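Local coordinates for protein tryptophanyl-tRNA synthetase (Cryptosporidium parvum Iowa II, PDB 3HV0) that probably catalyses the ATP-dependent attachment of L-tryptophan to tRNA(Trp), and in this catalytic portion of a longer class I synthetase is seen with tryptophan bound, at residues K174-C177 with S178-K181; S189-V192 with G193-A196; A368-D371 with D372-A375. All blocks are in the same frame, centred on the assembly; numbering follows the deposited sequence.

Contact 1 of 3, residues K174-C177 with S178-K181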
ATOM      1  N   LYS A 174       4.029   3.468 -13.086  1.00 26.15           N
ATOM      2  CA  LYS A 174       4.471   3.066 -14.416  1.00 26.44           C
ATOM      3  C   LYS A 174       3.584   2.001 -15.078  1.00 26.58           C
ATOM      4  O   LYS A 174       3.793   1.694 -16.252  1.00 27.15           O
ATOM      5  CB  LYS A 174       5.911   2.546 -14.359  1.00 26.32           C
ATOM      6  CG  LYS A 174       6.939   3.583 -13.983  1.00 26.82           C
ATOM      7  CD  LYS A 174       7.101   4.632 -15.068  1.00 28.38           C
ATOM      8  CE  LYS A 174       8.141   5.681 -14.708  1.00 28.99           C
ATOM      9  NZ  LYS A 174       8.329   6.623 -15.838  1.00 31.45           N
ATOM     10  N   ILE A 175       2.619   1.434 -14.355  1.00 26.34           N
ATOM     11  CA  ILE A 175       1.723   0.433 -14.949  1.00 26.31           C
ATOM     12  C   ILE A 175       0.271   0.908 -15.044  1.00 25.87           C
ATOM     13  O   ILE A 175      -0.292   1.388 -14.079  1.00 25.59           O
ATOM     14  CB  ILE A 175       1.745  -0.898 -14.180  1.00 26.57           C
ATOM     15  CG1 ILE A 175       3.059  -1.636 -14.420  1.00 27.52           C
ATOM     16  CG2 ILE A 175       0.636  -1.815 -14.659  1.00 26.19           C
ATOM     17  CD1 ILE A 175       4.091  -1.409 -13.372  1.00 29.01           C
ATOM     18  N   SER A 176      -0.324   0.742 -16.218  1.00 25.58           N
ATOM     19  CA  SER A 176      -1.726   1.065 -16.414  1.00 25.73           C
ATOM     20  C   SER A 176      -2.600  -0.007 -15.780  1.00 25.79           C
ATOM     21  O   SER A 176      -2.191  -1.153 -15.646  1.00 25.69           O
ATOM     22  CB  SER A 176      -2.054   1.178 -17.900  1.00 25.73           C
ATOM     23  OG  SER A 176      -2.051  -0.099 -18.510  1.00 25.36           O
ATOM     24  N   CYS A 177      -3.806   0.382 -15.392  1.00 26.03           N
ATOM     25  CA  CYS A 177      -4.805  -0.566 -14.931  1.00 26.39           C
ATOM     26  C   CYS A 177      -5.067  -1.608 -16.010  1.00 26.40           C
ATOM     27  O   CYS A 177      -5.232  -2.780 -15.716  1.00 26.67           O
ATOM     28  CB  CYS A 177      -6.097   0.171 -14.566  1.00 26.63           C
ATOM     29  SG  CYS A 177      -7.589  -0.856 -14.514  1.00 27.99           S
ATOM     30  N   SER A 178      -5.094  -1.169 -17.265  1.00 26.66           N
ATOM     31  CA  SER A 178      -5.320  -2.064 -18.393  1.00 26.59           C
ATOM     32  C   SER A 178      -4.184  -3.070 -18.552  1.00 26.49           C
ATOM     33  O   SER A 178      -4.418  -4.191 -18.973  1.00 26.73           O
ATOM     34  CB  SER A 178      -5.488  -1.266 -19.683  1.00 26.75           C
ATOM     35  OG  SER A 178      -4.327  -0.513 -19.972  1.00 27.37           O
ATOM     36  N   GLN A 179      -2.955  -2.664 -18.235  1.00 26.22           N
ATOM     37  CA  GLN A 179      -1.822  -3.585 -18.252  1.00 26.14           C
ATOM     38  C   GLN A 179      -1.975  -4.686 -17.187  1.00 26.25           C
ATOM     39  O   GLN A 179      -1.640  -5.843 -17.440  1.00 26.22           O
ATOM     40  CB  GLN A 179      -0.497  -2.847 -18.041  1.00 26.25           C
ATOM     41  CG  GLN A 179       0.328  -2.641 -19.302  1.00 26.45           C
ATOM     42  CD  GLN A 179       0.809  -1.209 -19.463  1.00 27.15           C
ATOM     43  OE1 GLN A 179       1.305  -0.582 -18.517  1.00 26.67           O
ATOM     44  NE2 GLN A 179       0.646  -0.673 -20.670  1.00 29.10           N
ATOM     45  N   ILE A 180      -2.484  -4.336 -16.012  1.00 26.11           N
ATOM     46  CA  ILE A 180      -2.788  -5.347 -15.007  1.00 26.32           C
ATOM     47  C   ILE A 180      -3.816  -6.348 -15.520  1.00 26.24           C
ATOM     48  O   ILE A 180      -3.595  -7.548 -15.427  1.00 26.24           O
ATOM     49  CB  ILE A 180      -3.315  -4.740 -13.688  1.00 26.76           C
ATOM     50  CG1 ILE A 180      -2.173  -4.532 -12.692  1.00 26.99           C
ATOM     51  CG2 ILE A 180      -4.300  -5.691 -13.007  1.00 26.27           C
ATOM     52  CD1 ILE A 180      -1.049  -3.696 -13.181  1.00 27.67           C
ATOM     53  N   LYS A 181      -4.935  -5.860 -16.063  1.00 26.30           N
ATOM     54  CA  LYS A 181      -5.950  -6.750 -16.634  1.00 26.24           C
ATOM     55  C   LYS A 181      -5.323  -7.707 -17.634  1.00 26.36           C
ATOM     56  O   LYS A 181      -5.523  -8.915 -17.561  1.00 26.45           O
ATOM     57  CB  LYS A 181      -7.046  -5.967 -17.348  1.00 26.21           C
ATOM     58  CG  LYS A 181      -7.997  -5.199 -16.451  1.00 26.09           C
ATOM     59  CD  LYS A 181      -9.125  -4.626 -17.301  1.00 25.74           C
ATOM     60  CE  LYS A 181      -9.922  -3.567 -16.583  1.00 25.72           C
ATOM     61  NZ  LYS A 181     -10.987  -3.029 -17.479  1.00 24.57           N
TER
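S176 and Q179 clasp each other in a capping box at the start of helix 177-184. S176 is the N-cap residue: its short hydroxyl side chain reaches forward to the first turn, and OG accepts the backbone N-H of Q179 across 2.7 Å. A chi1 of 72° puts OG between the backbone N and carbonyl carbon of S176, where it meets the N-H of Q179. Q179 returns the favour with its amide. Its chain, bent at chi2, brings OE1 to 3.1 Å from S176 N; the bond is straight at the hydrogen (174°), but the donor stands above the amide plane, not in line with a lone pair. Glutamine has the length and the amide oxygen for this reach, and its CB also lies 3.7 Å from I175 CG2, so part of the chain packs on carbon while its end is polar.

C177, the first residue within the helix, contributes mostly backbone. Its carbonyl O accepts from K181 N at 3.1 Å, just as S176 O accepts from I180 N at 3.2 Å, and these are the first i to i+4 bonds of the helix. The small, weakly polar thiol suits a buried place: C177 SG lies 4.1 Å from K181 CE, and F195 of this chain and of the second subunit both pack on C177. The extended K181 chain passes the sulfur and carries NZ to salt bridges with D188 of its own chain and D188 of the second subunit.

The chemistry implies a helix start secured from two directions: serine serves a helix N-H and glutamine the N-cap N-H, so two reciprocal bonds satisfy the N-H groups of Q179 and S176 where the chain also meets the second subunit.

Contact 2 of 3, residues S189-V192 with G193-A196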
ATOM      1  N   SER A 189     -15.044  -6.163 -12.434  1.00 26.67           N
ATOM      2  CA  SER A 189     -15.790  -6.687 -11.301  1.00 26.79           C
ATOM      3  C   SER A 189     -14.876  -7.073 -10.124  1.00 26.71           C
ATOM      4  O   SER A 189     -15.333  -7.148  -8.988  1.00 26.81           O
ATOM      5  CB  SER A 189     -16.588  -7.912 -11.758  1.00 26.82           C
ATOM      6  OG  SER A 189     -17.519  -8.307 -10.774  1.00 27.80           O
ATOM      7  N   CYS A 190     -13.602  -7.338 -10.403  1.00 26.43           N
ATOM      8  CA  CYS A 190     -12.649  -7.682  -9.364  1.00 26.59           C
ATOM      9  C   CYS A 190     -12.418  -6.513  -8.404  1.00 26.23           C
ATOM     10  O   CYS A 190     -12.477  -5.351  -8.806  1.00 26.05           O
ATOM     11  CB  CYS A 190     -11.312  -8.125  -9.975  1.00 26.66           C
ATOM     12  SG  CYS A 190     -11.441  -9.675 -10.901  1.00 28.92           S
ATOM     13  N   ASN A 191     -12.142  -6.840  -7.138  1.00 25.92           N
ATOM     14  CA  ASN A 191     -11.946  -5.841  -6.102  1.00 25.22           C
ATOM     15  C   ASN A 191     -10.598  -5.164  -6.330  1.00 25.13           C
ATOM     16  O   ASN A 191      -9.679  -5.784  -6.855  1.00 24.96           O
ATOM     17  CB  ASN A 191     -12.118  -6.442  -4.684  1.00 25.03           C
ATOM     18  CG  ASN A 191     -10.903  -7.182  -4.181  1.00 24.49           C
ATOM     19  OD1 ASN A 191      -9.862  -6.594  -3.905  1.00 24.22           O
ATOM     20  ND2 ASN A 191     -11.053  -8.464  -3.991  1.00 23.71           N
ATOM     21  N   VAL A 192     -10.511  -3.884  -5.971  1.00 24.95           N
ATOM     22  CA  VAL A 192      -9.349  -3.058  -6.292  1.00 24.71           C
ATOM     23  C   VAL A 192      -8.077  -3.509  -5.573  1.00 24.99           C
ATOM     24  O   VAL A 192      -6.975  -3.223  -6.032  1.00 24.54           O
ATOM     25  CB  VAL A 192      -9.618  -1.556  -6.013  1.00 24.83           C
ATOM     26  CG1 VAL A 192      -9.697  -1.278  -4.525  1.00 24.12           C
ATOM     27  CG2 VAL A 192      -8.572  -0.684  -6.685  1.00 24.76           C
ATOM     28  N   GLY A 193      -8.235  -4.212  -4.455  1.00 25.03           N
ATOM     29  CA  GLY A 193      -7.117  -4.864  -3.803  1.00 25.21           C
ATOM     30  C   GLY A 193      -6.330  -5.805  -4.703  1.00 25.47           C
ATOM     31  O   GLY A 193      -5.095  -5.920  -4.584  1.00 25.35           O
ATOM     32  N   LYS A 194      -7.033  -6.489  -5.605  1.00 25.67           N
ATOM     33  CA  LYS A 194      -6.379  -7.432  -6.523  1.00 25.88           C
ATOM     34  C   LYS A 194      -5.488  -6.693  -7.516  1.00 25.90           C
ATOM     35  O   LYS A 194      -4.380  -7.134  -7.839  1.00 25.72           O
ATOM     36  CB  LYS A 194      -7.423  -8.292  -7.253  1.00 26.13           C
ATOM     37  CG  LYS A 194      -8.165  -9.276  -6.316  1.00 26.04           C
ATOM     38  CD  LYS A 194      -9.108 -10.216  -7.058  1.00 26.33           C
ATOM     39  CE  LYS A 194      -9.709 -11.267  -6.132  1.00 26.37           C
ATOM     40  NZ  LYS A 194     -11.055 -11.739  -6.601  1.00 26.78           N
ATOM     41  N   PHE A 195      -5.972  -5.546  -7.987  1.00 26.13           N
ATOM     42  CA  PHE A 195      -5.173  -4.678  -8.852  1.00 26.16           C
ATOM     43  C   PHE A 195      -3.943  -4.103  -8.152  1.00 26.23           C
ATOM     44  O   PHE A 195      -2.904  -3.933  -8.797  1.00 26.43           O
ATOM     45  CB  PHE A 195      -6.029  -3.545  -9.405  1.00 26.01           C
ATOM     46  CG  PHE A 195      -7.042  -4.001 -10.394  1.00 25.58           C
ATOM     47  CD1 PHE A 195      -6.742  -4.010 -11.738  1.00 24.52           C
ATOM     48  CD2 PHE A 195      -8.290  -4.447  -9.982  1.00 25.47           C
ATOM     49  CE1 PHE A 195      -7.669  -4.445 -12.659  1.00 24.86           C
ATOM     50  CE2 PHE A 195      -9.216  -4.884 -10.892  1.00 24.87           C
ATOM     51  CZ  PHE A 195      -8.911  -4.879 -12.235  1.00 25.01           C
ATOM     52  N   ALA A 196      -4.054  -3.819  -6.847  1.00 26.25           N
ATOM     53  CA  ALA A 196      -2.970  -3.147  -6.091  1.00 26.63           C
ATOM     54  C   ALA A 196      -1.837  -4.063  -5.603  1.00 26.72           C
ATOM     55  O   ALA A 196      -0.798  -3.548  -5.193  1.00 27.56           O
ATOM     56  CB  ALA A 196      -3.535  -2.377  -4.902  1.00 26.18           C
TER
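N191 meets K194 at an asparagine N-cap, which opens helix 192-202. The polar part of the contact is modest: K194 N donates to the backbone O of N191 at 3.0 Å. A weak bond, 3.3 Å long, joins K194 N to N191 OD1. A196 N donates to V192 O at 3.1 Å, the first i to i+4 bond of this weakly bonded helix start. Asparagine suits the cap because its short side chain, with chi1 at 80°, turns the amide oxygen forward to the first turn. G193 suits its place too, for N191 OD1 sits 3.2 Å from G193 CA on the flank where a side chain would begin, and glycine has none.

The van der Waals contacts flank the cap. The extended lysine chain crosses the N191 side chain at about a right angle, with K194 CE 3.8 Å from N191 ND2, and both residues also pack on I121 of helix 116-122. C190 and F195 stand just before the cap and in the first turn, the positions of a hydrophobic staple, with C190 CB 4.0 Å from F195 CE2. This helix start lies at the subunit interface, where N191 and V192 pack on E172 of the second subunit. At the ring edge, in its plane, C190 O lies 3.9 Å from F195 CE2.

Contact 3 of 3, residues A368-D371 with D372-A375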
ATOM      1  N   ALA A 368      12.651 -26.966  16.953  1.00 24.50           N
ATOM      2  CA  ALA A 368      13.755 -26.111  17.402  1.00 24.47           C
ATOM      3  C   ALA A 368      13.546 -24.645  17.062  1.00 24.60           C
ATOM      4  O   ALA A 368      14.475 -23.856  17.155  1.00 24.80           O
ATOM      5  CB  ALA A 368      15.063 -26.585  16.800  1.00 24.32           C
ATOM      6  N   ILE A 369      12.335 -24.274  16.675  1.00 24.80           N
ATOM      7  CA  ILE A 369      12.062 -22.921  16.238  1.00 24.93           C
ATOM      8  C   ILE A 369      11.130 -22.227  17.226  1.00 25.12           C
ATOM      9  O   ILE A 369       9.953 -22.553  17.314  1.00 25.45           O
ATOM     10  CB  ILE A 369      11.443 -22.921  14.822  1.00 25.09           C
ATOM     11  CG1 ILE A 369      12.292 -23.799  13.904  1.00 25.16           C
ATOM     12  CG2 ILE A 369      11.308 -21.501  14.282  1.00 24.24           C
ATOM     13  CD1 ILE A 369      12.056 -23.570  12.456  1.00 26.56           C
ATOM     14  N   ASN A 370      11.680 -21.259  17.953  1.00 25.24           N
ATOM     15  CA  ASN A 370      10.938 -20.440  18.917  1.00 25.33           C
ATOM     16  C   ASN A 370      10.932 -18.973  18.459  1.00 25.23           C
ATOM     17  O   ASN A 370      11.551 -18.641  17.449  1.00 25.17           O
ATOM     18  CB  ASN A 370      11.559 -20.589  20.314  1.00 25.29           C
ATOM     19  CG  ASN A 370      13.051 -20.309  20.323  1.00 25.57           C
ATOM     20  OD1 ASN A 370      13.531 -19.450  19.592  1.00 26.65           O
ATOM     21  ND2 ASN A 370      13.790 -21.045  21.136  1.00 26.33           N
ATOM     22  N   ASP A 371      10.242 -18.103  19.197  1.00 25.13           N
ATOM     23  CA  ASP A 371      10.175 -16.672  18.858  1.00 25.23           C
ATOM     24  C   ASP A 371      11.540 -15.998  18.815  1.00 24.96           C
ATOM     25  O   ASP A 371      11.724 -15.022  18.112  1.00 24.65           O
ATOM     26  CB  ASP A 371       9.281 -15.914  19.838  1.00 25.44           C
ATOM     27  CG  ASP A 371       7.825 -16.250  19.673  1.00 26.62           C
ATOM     28  OD1 ASP A 371       7.455 -16.711  18.578  1.00 29.08           O
ATOM     29  OD2 ASP A 371       7.049 -16.055  20.637  1.00 27.57           O
ATOM     30  N   ASP A 372      12.502 -16.527  19.553  1.00 25.05           N
ATOM     31  CA  ASP A 372      13.838 -15.972  19.532  1.00 25.31           C
ATOM     32  C   ASP A 372      14.555 -16.277  18.228  1.00 25.16           C
ATOM     33  O   ASP A 372      15.354 -15.465  17.752  1.00 25.24           O
ATOM     34  CB  ASP A 372      14.673 -16.500  20.685  1.00 25.33           C
ATOM     35  CG  ASP A 372      15.857 -15.627  20.966  1.00 26.45           C
ATOM     36  OD1 ASP A 372      15.635 -14.398  21.125  1.00 27.43           O
ATOM     37  OD2 ASP A 372      16.993 -16.160  21.031  1.00 28.42           O
ATOM     38  N   VAL A 373      14.296 -17.459  17.679  1.00 24.85           N
ATOM     39  CA  VAL A 373      14.876 -17.843  16.408  1.00 24.64           C
ATOM     40  C   VAL A 373      14.215 -17.043  15.313  1.00 24.50           C
ATOM     41  O   VAL A 373      14.886 -16.492  14.444  1.00 24.33           O
ATOM     42  CB  VAL A 373      14.718 -19.340  16.147  1.00 24.77           C
ATOM     43  CG1 VAL A 373      15.074 -19.654  14.716  1.00 24.52           C
ATOM     44  CG2 VAL A 373      15.599 -20.133  17.113  1.00 24.56           C
ATOM     45  N   ILE A 374      12.893 -16.959  15.374  1.00 24.66           N
ATOM     46  CA  ILE A 374      12.134 -16.162  14.411  1.00 24.71           C
ATOM     47  C   ILE A 374      12.699 -14.758  14.345  1.00 24.79           C
ATOM     48  O   ILE A 374      13.011 -14.281  13.266  1.00 25.01           O
ATOM     49  CB  ILE A 374      10.649 -16.115  14.760  1.00 24.84           C
ATOM     50  CG1 ILE A 374      10.015 -17.477  14.455  1.00 24.79           C
ATOM     51  CG2 ILE A 374       9.946 -15.018  13.966  1.00 24.35           C
ATOM     52  CD1 ILE A 374       8.622 -17.655  14.999  1.00 25.89           C
ATOM     53  N   ALA A 375      12.864 -14.135  15.512  1.00 24.99           N
ATOM     54  CA  ALA A 375      13.423 -12.779  15.668  1.00 24.64           C
ATOM     55  C   ALA A 375      14.707 -12.558  14.897  1.00 24.89           C
ATOM     56  O   ALA A 375      14.883 -11.503  14.304  1.00 25.39           O
ATOM     57  CB  ALA A 375      13.638 -12.457  17.144  1.00 24.29           C
TER
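N370 caps helix 371-378 through the N-H of V373, and I369 and I374 complete the motif as a hydrophobic staple between the residue before the cap and the first turn. The amide oxygen N370 OD1 accepts from V373 N at 2.9 Å, with the donor nearly along the C=O axis. Chi1 of 53° brings OD1 to the V373 N-H; asparagine suits the cap because its carbonyl oxygen is only a short side chain away from its own backbone. V373 N also makes a weak bond to N370 O.

The side chain of I374 is worth following outward. Its backbone N first donates a nearly straight bond (173°) to N370 O at 3.0 Å. I374 CB then lies 3.7 Å from D371 O. With chi1 at -73°, CG1 turns anti to the carbonyl carbon and comes within 3.6 Å of N370 O. The same atom faces the staple partner, I374 CG1 being 4.2 Å from I369 CG2. At the tip, I374 CD1 stands 3.9 Å from D371 OD1, the two side chains running next to each other in the same direction. Branched aliphatic residues suit this buried flank: I374 packs on Y136 and M139, and I369 on K140 and I143, so both sides of the staple rest on helix 128-143.

D371 and D372 occupy the first helical positions. Their negative charges would probably interact favourably with the positive end of the helix dipole, and acidic side chains suit this exposed edge. V373, partly exposed, adds a second apolar touch through CG1 to I369 CG2. The next regular bond of the helix runs from A375 N to D371 O at 3.0 Å.

In the fold
From the N terminus the three contacts come in series, none enclosing or crossing another, and each turns a loop into the first turn of a helix. Contact 1 links helix 157-174 to helix 177-184; contact 2 then leads into helix 192-202. These two touch, because the F195 ring packs on I180, K181 and C177, joining consecutive helices in a region that also meets the second subunit. Contact 3 stands apart, its centre about 40 Å from that of contact 1 and about 35 Å from that of contact 2. It lies after the long helix 344-367 and joins helix 371-378 to helix 128-143, with no other chain of the assembly touching it.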